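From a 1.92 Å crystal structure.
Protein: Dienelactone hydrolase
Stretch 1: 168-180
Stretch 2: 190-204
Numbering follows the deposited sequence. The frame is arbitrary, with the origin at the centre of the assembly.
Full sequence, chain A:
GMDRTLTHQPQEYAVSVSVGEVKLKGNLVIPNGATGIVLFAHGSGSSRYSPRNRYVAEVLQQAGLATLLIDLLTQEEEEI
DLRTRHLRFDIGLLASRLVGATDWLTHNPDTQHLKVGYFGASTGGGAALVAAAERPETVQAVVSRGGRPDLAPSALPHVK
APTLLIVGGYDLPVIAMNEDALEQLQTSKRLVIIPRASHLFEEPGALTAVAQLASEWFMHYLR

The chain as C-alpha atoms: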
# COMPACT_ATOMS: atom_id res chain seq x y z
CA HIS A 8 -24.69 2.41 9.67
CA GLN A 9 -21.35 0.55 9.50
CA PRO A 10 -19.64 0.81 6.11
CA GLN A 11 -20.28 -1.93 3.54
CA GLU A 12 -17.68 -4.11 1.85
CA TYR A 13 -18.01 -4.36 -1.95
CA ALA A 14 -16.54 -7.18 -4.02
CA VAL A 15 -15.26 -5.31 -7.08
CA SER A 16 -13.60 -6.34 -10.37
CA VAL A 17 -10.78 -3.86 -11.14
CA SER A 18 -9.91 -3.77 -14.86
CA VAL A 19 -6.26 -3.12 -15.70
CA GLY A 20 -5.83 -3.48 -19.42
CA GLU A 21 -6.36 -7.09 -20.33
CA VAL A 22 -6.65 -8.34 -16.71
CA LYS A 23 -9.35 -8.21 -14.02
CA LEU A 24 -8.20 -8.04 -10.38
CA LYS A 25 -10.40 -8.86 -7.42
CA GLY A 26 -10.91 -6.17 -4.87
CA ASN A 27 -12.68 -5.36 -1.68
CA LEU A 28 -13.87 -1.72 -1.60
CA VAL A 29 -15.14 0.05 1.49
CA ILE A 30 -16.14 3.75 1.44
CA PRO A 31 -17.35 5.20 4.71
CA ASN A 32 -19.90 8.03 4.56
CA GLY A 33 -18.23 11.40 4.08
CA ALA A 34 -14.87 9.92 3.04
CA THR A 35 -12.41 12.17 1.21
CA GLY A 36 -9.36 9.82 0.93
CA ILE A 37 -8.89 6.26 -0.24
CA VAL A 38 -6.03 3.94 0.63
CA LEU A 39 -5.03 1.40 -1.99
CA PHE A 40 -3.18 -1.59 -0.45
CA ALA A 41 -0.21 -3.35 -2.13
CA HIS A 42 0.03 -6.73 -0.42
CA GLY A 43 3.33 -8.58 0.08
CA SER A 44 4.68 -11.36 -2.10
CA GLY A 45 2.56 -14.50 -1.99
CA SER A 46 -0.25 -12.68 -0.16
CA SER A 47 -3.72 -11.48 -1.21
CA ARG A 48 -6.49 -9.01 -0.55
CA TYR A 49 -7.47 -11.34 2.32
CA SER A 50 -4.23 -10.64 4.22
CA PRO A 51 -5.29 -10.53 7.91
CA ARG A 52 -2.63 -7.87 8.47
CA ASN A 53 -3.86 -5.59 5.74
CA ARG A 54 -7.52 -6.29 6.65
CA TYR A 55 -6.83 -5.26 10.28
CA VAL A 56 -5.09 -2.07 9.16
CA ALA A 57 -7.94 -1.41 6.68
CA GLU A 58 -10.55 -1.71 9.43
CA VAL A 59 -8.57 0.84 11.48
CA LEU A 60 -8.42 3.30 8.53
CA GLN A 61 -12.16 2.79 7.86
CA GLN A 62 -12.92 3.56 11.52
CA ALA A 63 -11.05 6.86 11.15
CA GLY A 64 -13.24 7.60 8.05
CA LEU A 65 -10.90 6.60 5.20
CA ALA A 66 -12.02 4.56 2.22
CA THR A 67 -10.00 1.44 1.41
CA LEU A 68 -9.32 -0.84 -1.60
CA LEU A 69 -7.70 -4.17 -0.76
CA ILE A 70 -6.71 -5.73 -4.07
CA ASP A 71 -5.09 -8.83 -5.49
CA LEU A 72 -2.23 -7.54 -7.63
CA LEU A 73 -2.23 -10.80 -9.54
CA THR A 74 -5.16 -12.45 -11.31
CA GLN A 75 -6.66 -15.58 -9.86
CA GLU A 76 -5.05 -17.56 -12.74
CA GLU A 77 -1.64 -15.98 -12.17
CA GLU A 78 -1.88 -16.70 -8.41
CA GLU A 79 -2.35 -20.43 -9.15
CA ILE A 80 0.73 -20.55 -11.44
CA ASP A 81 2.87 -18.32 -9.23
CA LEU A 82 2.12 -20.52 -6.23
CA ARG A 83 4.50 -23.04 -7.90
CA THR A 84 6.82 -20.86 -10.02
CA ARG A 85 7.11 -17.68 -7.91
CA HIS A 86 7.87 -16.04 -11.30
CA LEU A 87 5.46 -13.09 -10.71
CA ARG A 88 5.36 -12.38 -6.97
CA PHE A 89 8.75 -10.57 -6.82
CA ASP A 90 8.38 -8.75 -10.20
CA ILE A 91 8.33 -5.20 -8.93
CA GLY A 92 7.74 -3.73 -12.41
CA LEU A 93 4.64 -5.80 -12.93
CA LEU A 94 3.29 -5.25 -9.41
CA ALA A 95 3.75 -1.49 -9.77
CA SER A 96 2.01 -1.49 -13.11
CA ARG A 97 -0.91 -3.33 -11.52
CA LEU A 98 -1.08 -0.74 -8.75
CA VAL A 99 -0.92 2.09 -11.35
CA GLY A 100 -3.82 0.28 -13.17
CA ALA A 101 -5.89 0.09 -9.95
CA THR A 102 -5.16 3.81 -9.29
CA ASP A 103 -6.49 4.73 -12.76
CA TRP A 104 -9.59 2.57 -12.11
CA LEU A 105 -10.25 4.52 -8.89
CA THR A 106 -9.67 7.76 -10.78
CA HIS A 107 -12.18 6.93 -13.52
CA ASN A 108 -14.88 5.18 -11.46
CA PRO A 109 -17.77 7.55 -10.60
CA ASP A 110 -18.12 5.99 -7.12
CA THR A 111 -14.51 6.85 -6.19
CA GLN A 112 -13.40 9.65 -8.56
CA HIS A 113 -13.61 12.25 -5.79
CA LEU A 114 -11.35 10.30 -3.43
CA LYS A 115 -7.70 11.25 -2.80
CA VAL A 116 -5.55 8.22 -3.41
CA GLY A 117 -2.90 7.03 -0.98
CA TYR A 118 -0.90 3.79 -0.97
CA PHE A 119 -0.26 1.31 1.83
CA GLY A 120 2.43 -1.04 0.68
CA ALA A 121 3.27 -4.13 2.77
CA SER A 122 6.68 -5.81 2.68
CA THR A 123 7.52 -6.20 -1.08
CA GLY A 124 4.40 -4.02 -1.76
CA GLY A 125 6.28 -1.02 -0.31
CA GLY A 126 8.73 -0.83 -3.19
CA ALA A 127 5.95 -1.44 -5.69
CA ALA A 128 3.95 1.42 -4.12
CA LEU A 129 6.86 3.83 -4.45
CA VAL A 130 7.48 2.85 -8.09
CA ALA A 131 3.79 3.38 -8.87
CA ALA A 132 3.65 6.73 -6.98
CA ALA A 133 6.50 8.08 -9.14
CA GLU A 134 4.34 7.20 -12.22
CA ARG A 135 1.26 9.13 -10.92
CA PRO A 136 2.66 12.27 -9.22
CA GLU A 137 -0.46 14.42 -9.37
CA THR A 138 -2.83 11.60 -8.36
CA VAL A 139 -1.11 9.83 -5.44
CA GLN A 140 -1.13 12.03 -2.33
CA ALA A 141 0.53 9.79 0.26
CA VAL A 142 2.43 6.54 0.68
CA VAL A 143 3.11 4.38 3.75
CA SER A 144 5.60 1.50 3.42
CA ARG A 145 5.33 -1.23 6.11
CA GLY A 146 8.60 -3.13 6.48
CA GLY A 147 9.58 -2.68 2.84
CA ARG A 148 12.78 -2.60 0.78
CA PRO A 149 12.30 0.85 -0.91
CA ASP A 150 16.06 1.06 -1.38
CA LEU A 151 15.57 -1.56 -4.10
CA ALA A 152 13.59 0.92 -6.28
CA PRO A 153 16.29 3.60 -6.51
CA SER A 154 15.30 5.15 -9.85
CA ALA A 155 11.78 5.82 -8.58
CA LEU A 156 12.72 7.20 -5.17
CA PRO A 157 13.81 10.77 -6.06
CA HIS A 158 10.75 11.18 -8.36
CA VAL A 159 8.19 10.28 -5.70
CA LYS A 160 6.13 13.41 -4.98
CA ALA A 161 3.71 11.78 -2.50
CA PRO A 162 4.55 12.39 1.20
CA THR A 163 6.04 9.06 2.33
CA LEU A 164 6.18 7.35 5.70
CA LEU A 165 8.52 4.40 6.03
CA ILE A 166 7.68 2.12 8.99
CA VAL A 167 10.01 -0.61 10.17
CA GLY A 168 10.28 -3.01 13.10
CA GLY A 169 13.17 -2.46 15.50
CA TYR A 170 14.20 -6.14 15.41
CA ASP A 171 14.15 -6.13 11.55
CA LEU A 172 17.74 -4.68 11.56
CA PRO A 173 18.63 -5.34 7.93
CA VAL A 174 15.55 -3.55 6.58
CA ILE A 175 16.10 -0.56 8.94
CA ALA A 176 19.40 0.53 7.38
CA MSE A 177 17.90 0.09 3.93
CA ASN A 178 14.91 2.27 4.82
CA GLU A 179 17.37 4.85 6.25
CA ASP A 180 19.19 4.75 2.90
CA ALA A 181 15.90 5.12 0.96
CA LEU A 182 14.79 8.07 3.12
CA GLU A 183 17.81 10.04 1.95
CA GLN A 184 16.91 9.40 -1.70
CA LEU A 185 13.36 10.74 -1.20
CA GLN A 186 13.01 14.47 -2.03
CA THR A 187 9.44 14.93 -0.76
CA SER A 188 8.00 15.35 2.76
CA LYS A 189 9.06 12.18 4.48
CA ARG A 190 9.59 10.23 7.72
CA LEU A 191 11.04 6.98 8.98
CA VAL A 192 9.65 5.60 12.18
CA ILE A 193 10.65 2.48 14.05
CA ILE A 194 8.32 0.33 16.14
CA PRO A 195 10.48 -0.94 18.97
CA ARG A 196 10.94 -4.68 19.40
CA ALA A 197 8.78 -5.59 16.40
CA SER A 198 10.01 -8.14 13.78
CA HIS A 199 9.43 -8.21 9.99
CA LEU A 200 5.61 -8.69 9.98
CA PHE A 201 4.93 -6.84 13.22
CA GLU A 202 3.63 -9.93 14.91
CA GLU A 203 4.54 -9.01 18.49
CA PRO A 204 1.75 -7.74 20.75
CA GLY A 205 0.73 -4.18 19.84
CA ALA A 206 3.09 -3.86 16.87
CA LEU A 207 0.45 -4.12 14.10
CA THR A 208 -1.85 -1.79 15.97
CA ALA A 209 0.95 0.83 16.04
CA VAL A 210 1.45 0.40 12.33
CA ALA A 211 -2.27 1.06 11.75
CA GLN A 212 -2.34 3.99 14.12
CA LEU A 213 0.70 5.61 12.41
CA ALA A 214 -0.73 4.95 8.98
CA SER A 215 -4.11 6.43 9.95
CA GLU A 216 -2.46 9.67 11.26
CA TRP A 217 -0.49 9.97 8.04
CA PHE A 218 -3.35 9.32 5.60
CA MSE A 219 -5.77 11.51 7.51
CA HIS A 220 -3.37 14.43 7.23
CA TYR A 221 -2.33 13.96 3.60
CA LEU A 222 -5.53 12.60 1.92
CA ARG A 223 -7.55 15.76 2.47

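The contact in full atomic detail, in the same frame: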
# COMPACT_ATOMS: atom_id res chain seq x y z
N GLY A 168 10.17 -2.42 11.76
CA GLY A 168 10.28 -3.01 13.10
C GLY A 168 11.71 -2.93 13.59
O GLY A 168 12.66 -3.14 12.83
N GLY A 169 11.87 -2.59 14.87
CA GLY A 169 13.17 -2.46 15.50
C GLY A 169 14.05 -3.70 15.47
O GLY A 169 15.28 -3.59 15.51
N TYR A 170 13.44 -4.89 15.48
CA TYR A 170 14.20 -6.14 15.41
C TYR A 170 14.56 -6.50 13.96
O TYR A 170 15.36 -7.40 13.74
CB TYR A 170 13.40 -7.33 15.96
CG TYR A 170 13.10 -7.39 17.45
CD1 TYR A 170 14.00 -6.95 18.39
CD2 TYR A 170 11.95 -8.00 17.90
CE1 TYR A 170 13.72 -7.03 19.76
CE2 TYR A 170 11.66 -8.09 19.26
CZ TYR A 170 12.55 -7.61 20.19
OH TYR A 170 12.29 -7.71 21.55
N ASP A 171 13.93 -5.84 12.98
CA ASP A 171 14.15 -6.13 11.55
C ASP A 171 15.38 -5.33 11.09
O ASP A 171 15.31 -4.58 10.13
CB ASP A 171 12.85 -5.72 10.81
CG ASP A 171 12.72 -6.30 9.39
OD1 ASP A 171 13.57 -7.13 8.97
OD2 ASP A 171 11.71 -5.92 8.72
N LEU A 172 16.51 -5.51 11.78
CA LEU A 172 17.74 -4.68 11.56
C LEU A 172 18.24 -4.52 10.11
O LEU A 172 18.71 -3.43 9.73
CB LEU A 172 18.91 -5.15 12.49
N PRO A 173 18.14 -5.58 9.29
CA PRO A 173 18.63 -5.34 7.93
C PRO A 173 17.83 -4.26 7.19
O PRO A 173 18.40 -3.31 6.62
CB PRO A 173 18.44 -6.71 7.25
CG PRO A 173 17.40 -7.45 8.09
CD PRO A 173 17.65 -6.97 9.47
N VAL A 174 16.50 -4.41 7.24
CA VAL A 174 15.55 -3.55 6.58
C VAL A 174 15.61 -2.11 7.12
O VAL A 174 15.28 -1.19 6.39
CB VAL A 174 14.10 -4.14 6.71
CG1 VAL A 174 13.06 -3.21 6.21
CG2 VAL A 174 13.96 -5.46 5.95
N ILE A 175 16.02 -1.92 8.37
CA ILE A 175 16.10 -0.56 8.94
C ILE A 175 17.13 0.28 8.18
O ILE A 175 16.82 1.33 7.67
CB ILE A 175 16.43 -0.56 10.45
CG1 ILE A 175 15.36 -1.28 11.28
CG2 ILE A 175 16.58 0.89 10.97
CD1 ILE A 175 15.80 -1.57 12.73
N ALA A 176 18.36 -0.22 8.07
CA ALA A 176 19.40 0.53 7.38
C ALA A 176 19.03 0.83 5.93
O ALA A 176 19.36 1.89 5.41
CB ALA A 176 20.72 -0.20 7.45
N MSE A 177 18.28 -0.08 5.31
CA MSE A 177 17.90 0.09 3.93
C MSE A 177 16.80 1.11 3.80
O MSE A 177 16.78 1.83 2.81
CB MSE A 177 17.55 -1.26 3.30
CG MSE A 177 18.78 -2.15 3.12
SE MSE A 177 20.32 -1.27 2.08
CE MSE A 177 20.34 -1.76 0.04
N ASN A 178 15.93 1.21 4.80
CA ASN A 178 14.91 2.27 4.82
C ASN A 178 15.59 3.63 5.09
O ASN A 178 15.21 4.65 4.53
CB ASN A 178 13.79 1.98 5.82
CG ASN A 178 12.71 1.08 5.24
OD1 ASN A 178 11.63 1.55 4.90
ND2 ASN A 178 13.02 -0.19 5.04
N GLU A 179 16.58 3.64 5.97
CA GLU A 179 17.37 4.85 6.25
C GLU A 179 18.03 5.33 4.96
O GLU A 179 18.01 6.52 4.67
CB GLU A 179 18.42 4.58 7.32
CG GLU A 179 17.85 4.30 8.74
CD GLU A 179 18.96 3.94 9.73
OE1 GLU A 179 20.05 3.54 9.26
OE2 GLU A 179 18.76 4.05 10.97
N ASP A 180 18.60 4.41 4.19
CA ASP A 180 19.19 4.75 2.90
C ASP A 180 18.15 5.33 1.94
O ASP A 180 18.37 6.36 1.32
CB ASP A 180 19.84 3.51 2.23
CG ASP A 180 21.15 3.05 2.91
OD1 ASP A 180 21.59 3.63 3.94
OD2 ASP A 180 21.73 2.09 2.37
N ARG A 190 9.23 10.65 6.35
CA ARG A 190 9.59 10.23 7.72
C ARG A 190 9.82 8.75 7.79
O ARG A 190 9.17 7.98 7.07
CB ARG A 190 8.49 10.58 8.71
CG ARG A 190 8.84 10.42 10.19
CD ARG A 190 7.74 11.03 11.03
NE ARG A 190 7.68 12.46 10.73
CZ ARG A 190 6.58 13.23 10.75
NH1 ARG A 190 5.40 12.72 11.09
NH2 ARG A 190 6.67 14.51 10.40
N LEU A 191 10.77 8.38 8.65
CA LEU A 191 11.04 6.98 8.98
C LEU A 191 10.76 6.86 10.46
O LEU A 191 11.29 7.63 11.27
CB LEU A 191 12.48 6.58 8.69
CG LEU A 191 13.03 5.21 9.11
CD1 LEU A 191 12.33 4.05 8.52
CD2 LEU A 191 14.53 5.11 8.72
N VAL A 192 9.93 5.89 10.80
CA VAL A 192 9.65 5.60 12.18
C VAL A 192 9.82 4.13 12.43
O VAL A 192 9.46 3.29 11.60
CB VAL A 192 8.24 6.13 12.62
CG1 VAL A 192 7.12 5.45 11.88
CG2 VAL A 192 8.06 5.97 14.14
N ILE A 193 10.32 3.82 13.62
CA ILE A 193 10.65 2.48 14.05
C ILE A 193 9.74 2.04 15.19
O ILE A 193 9.60 2.75 16.21
CB ILE A 193 12.12 2.43 14.51
CG1 ILE A 193 13.06 2.96 13.41
CG2 ILE A 193 12.49 1.04 14.89
CD1 ILE A 193 14.51 2.88 13.77
N ILE A 194 9.16 0.85 15.06
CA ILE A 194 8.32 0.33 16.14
C ILE A 194 9.25 -0.56 16.96
O ILE A 194 9.79 -1.56 16.45
CB ILE A 194 7.07 -0.37 15.64
CG1 ILE A 194 6.17 0.66 14.91
CG2 ILE A 194 6.32 -1.03 16.78
CD1 ILE A 194 5.04 0.05 14.16
N PRO A 195 9.49 -0.17 18.22
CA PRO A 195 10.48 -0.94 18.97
C PRO A 195 10.10 -2.39 19.20
O PRO A 195 8.94 -2.70 19.40
CB PRO A 195 10.55 -0.21 20.31
CG PRO A 195 9.30 0.60 20.40
CD PRO A 195 8.95 0.95 19.01
N ARG A 196 11.11 -3.26 19.12
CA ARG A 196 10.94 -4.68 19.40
C ARG A 196 9.82 -5.35 18.60
O ARG A 196 9.07 -6.14 19.14
CB ARG A 196 10.71 -4.89 20.89
CG ARG A 196 11.80 -4.33 21.79
CD ARG A 196 11.53 -4.59 23.26
NE ARG A 196 10.19 -4.14 23.66
CZ ARG A 196 9.81 -2.86 23.83
NH1 ARG A 196 10.63 -1.84 23.58
NH2 ARG A 196 8.57 -2.59 24.21
N ALA A 197 9.71 -4.97 17.33
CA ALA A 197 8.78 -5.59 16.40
C ALA A 197 9.66 -6.24 15.32
O ALA A 197 10.68 -5.67 14.93
CB ALA A 197 7.87 -4.54 15.77
N SER A 198 9.25 -7.42 14.85
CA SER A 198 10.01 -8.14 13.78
C SER A 198 9.40 -7.86 12.39
O SER A 198 8.53 -7.02 12.25
CB SER A 198 10.12 -9.62 14.12
OG SER A 198 8.87 -10.14 14.50
N HIS A 199 9.86 -8.55 11.34
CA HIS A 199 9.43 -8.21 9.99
C HIS A 199 7.94 -7.96 9.74
O HIS A 199 7.57 -6.98 9.08
CB HIS A 199 10.03 -9.17 8.93
CG HIS A 199 9.81 -8.69 7.53
ND1 HIS A 199 10.44 -7.58 7.02
CD2 HIS A 199 8.97 -9.13 6.56
CE1 HIS A 199 10.02 -7.37 5.78
NE2 HIS A 199 9.12 -8.29 5.49
N LEU A 200 7.06 -8.84 10.23
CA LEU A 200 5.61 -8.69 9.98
C LEU A 200 4.84 -8.14 11.17
O LEU A 200 3.59 -8.31 11.25
CB LEU A 200 4.98 -10.02 9.56
CG LEU A 200 5.53 -10.66 8.29
CD1 LEU A 200 4.98 -12.06 8.17
CD2 LEU A 200 5.18 -9.81 7.08
N PHE A 201 5.57 -7.53 12.11
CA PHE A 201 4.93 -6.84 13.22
C PHE A 201 3.97 -7.73 13.94
O PHE A 201 2.85 -7.33 14.25
CB PHE A 201 4.22 -5.58 12.70
CG PHE A 201 5.14 -4.64 12.01
CD1 PHE A 201 5.45 -4.80 10.66
CD2 PHE A 201 5.77 -3.64 12.72
CE1 PHE A 201 6.33 -3.96 10.04
CE2 PHE A 201 6.66 -2.80 12.08
CZ PHE A 201 6.94 -2.97 10.73
N GLU A 202 4.44 -8.93 14.25
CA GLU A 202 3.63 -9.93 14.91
C GLU A 202 3.57 -9.83 16.42
O GLU A 202 2.68 -10.38 17.02
CB GLU A 202 4.13 -11.32 14.53
CG GLU A 202 3.80 -11.69 13.11
CD GLU A 202 4.52 -12.95 12.67
OE1 GLU A 202 5.75 -13.03 12.87
OE2 GLU A 202 3.86 -13.85 12.09
N GLU A 203 4.51 -9.12 17.03
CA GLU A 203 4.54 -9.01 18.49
C GLU A 203 3.33 -8.21 19.01
O GLU A 203 2.77 -7.41 18.30
CB GLU A 203 5.84 -8.36 18.96
CG GLU A 203 7.12 -9.16 18.66
CD GLU A 203 7.53 -9.16 17.17
OE1 GLU A 203 6.96 -8.41 16.32
OE2 GLU A 203 8.48 -9.90 16.85
N PRO A 204 2.92 -8.46 20.26
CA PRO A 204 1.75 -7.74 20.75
C PRO A 204 1.86 -6.24 20.55
O PRO A 204 2.89 -5.66 20.87
CB PRO A 204 1.76 -8.05 22.25
CG PRO A 204 2.41 -9.36 22.35
CD PRO A 204 3.47 -9.36 21.28
O HOH W 1 9.66 -4.29 9.65

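The contact has two parts: a tight backbone junction where Gly168 to Asp171 meets Ile194 to His199, and a looser packing of helix 172-180 against strand 190-194, whose axes run nearly antiparallel at 164° and come no closer than 9.4 Å.

At the junction Gly168 forms a parallel bridge with Ile194, and Gly169 N donates to Ile194 O at 2.8 Å. One residue on, Tyr170 N donates to Ala197 O at 2.9 Å. The two acceptors are brought into place by the type II turn from Ile194 to Ala197, while the type I turn from Gly168 to Asp171 presents the two donors. The first rule here is the lack of a side chain: an ideal CB on Gly168 would lie 2.4 Å from Ala197 O and 3.0 Å from Ser198 O, a clash with both. At Gly169 a CB would be tight, 3.1 Å from Arg196 N.

Tyr170 adopts the m rotamer, which lays one face of its ring over the turn while the residue as a whole stays exposed. Arg196 CA sits 3.5 Å from the centroid of the Tyr170 ring, almost on the ring normal, a CH-pi contact over the face. The backbone supplies this contact, leaving the Arg196 guanidinium to lead away. At the edge of the same ring, Tyr170 CD2 is 4.1 Å from Glu203 OE2. Glu203, with chi1 m and chi2 p, folds back so that its carboxylate receives Ser198 N at OE1 (2.9 Å) and Ser198 OG at OE2 (2.4 Å, very short), bracing the loop beside the tyrosine.

Asp171 occupies the N-cap position, yet its side chain makes no capping bond. Its t rotamer instead directs the carboxylate to His199, whose ND1 donates to Asp171 OD2 at 2.7 Å, near the plane of the imidazole ring. The t rotamer of His199, with chi2 at 69°, presents that nitrogen edge-on. Such an Asp-His pair would suit the catalytic machinery of a hydrolase. A water adds support, donating to Asp171 OD2 (2.8 Å) and accepting from Gly168 N (2.9 Å).

Farther along, the chemistry turns mostly apolar. Leu191, t then p, spreads its two methyls between neighbouring helix residues: CD1 lies 3.7 Å from Asn178 CB, and CD2 lies 3.4 Å from Glu179 CG, so the polar residues offer their aliphatic carbons. Asn178 ND2 is engaged with Val174 O at 2.8 Å, one helical turn back. Ile193, m then t, extends CD1 to within 4.0 Å of Ile175 CG2, while its CG2 approaches Gly169 CA at 3.6 Å, joining helix packing to junction.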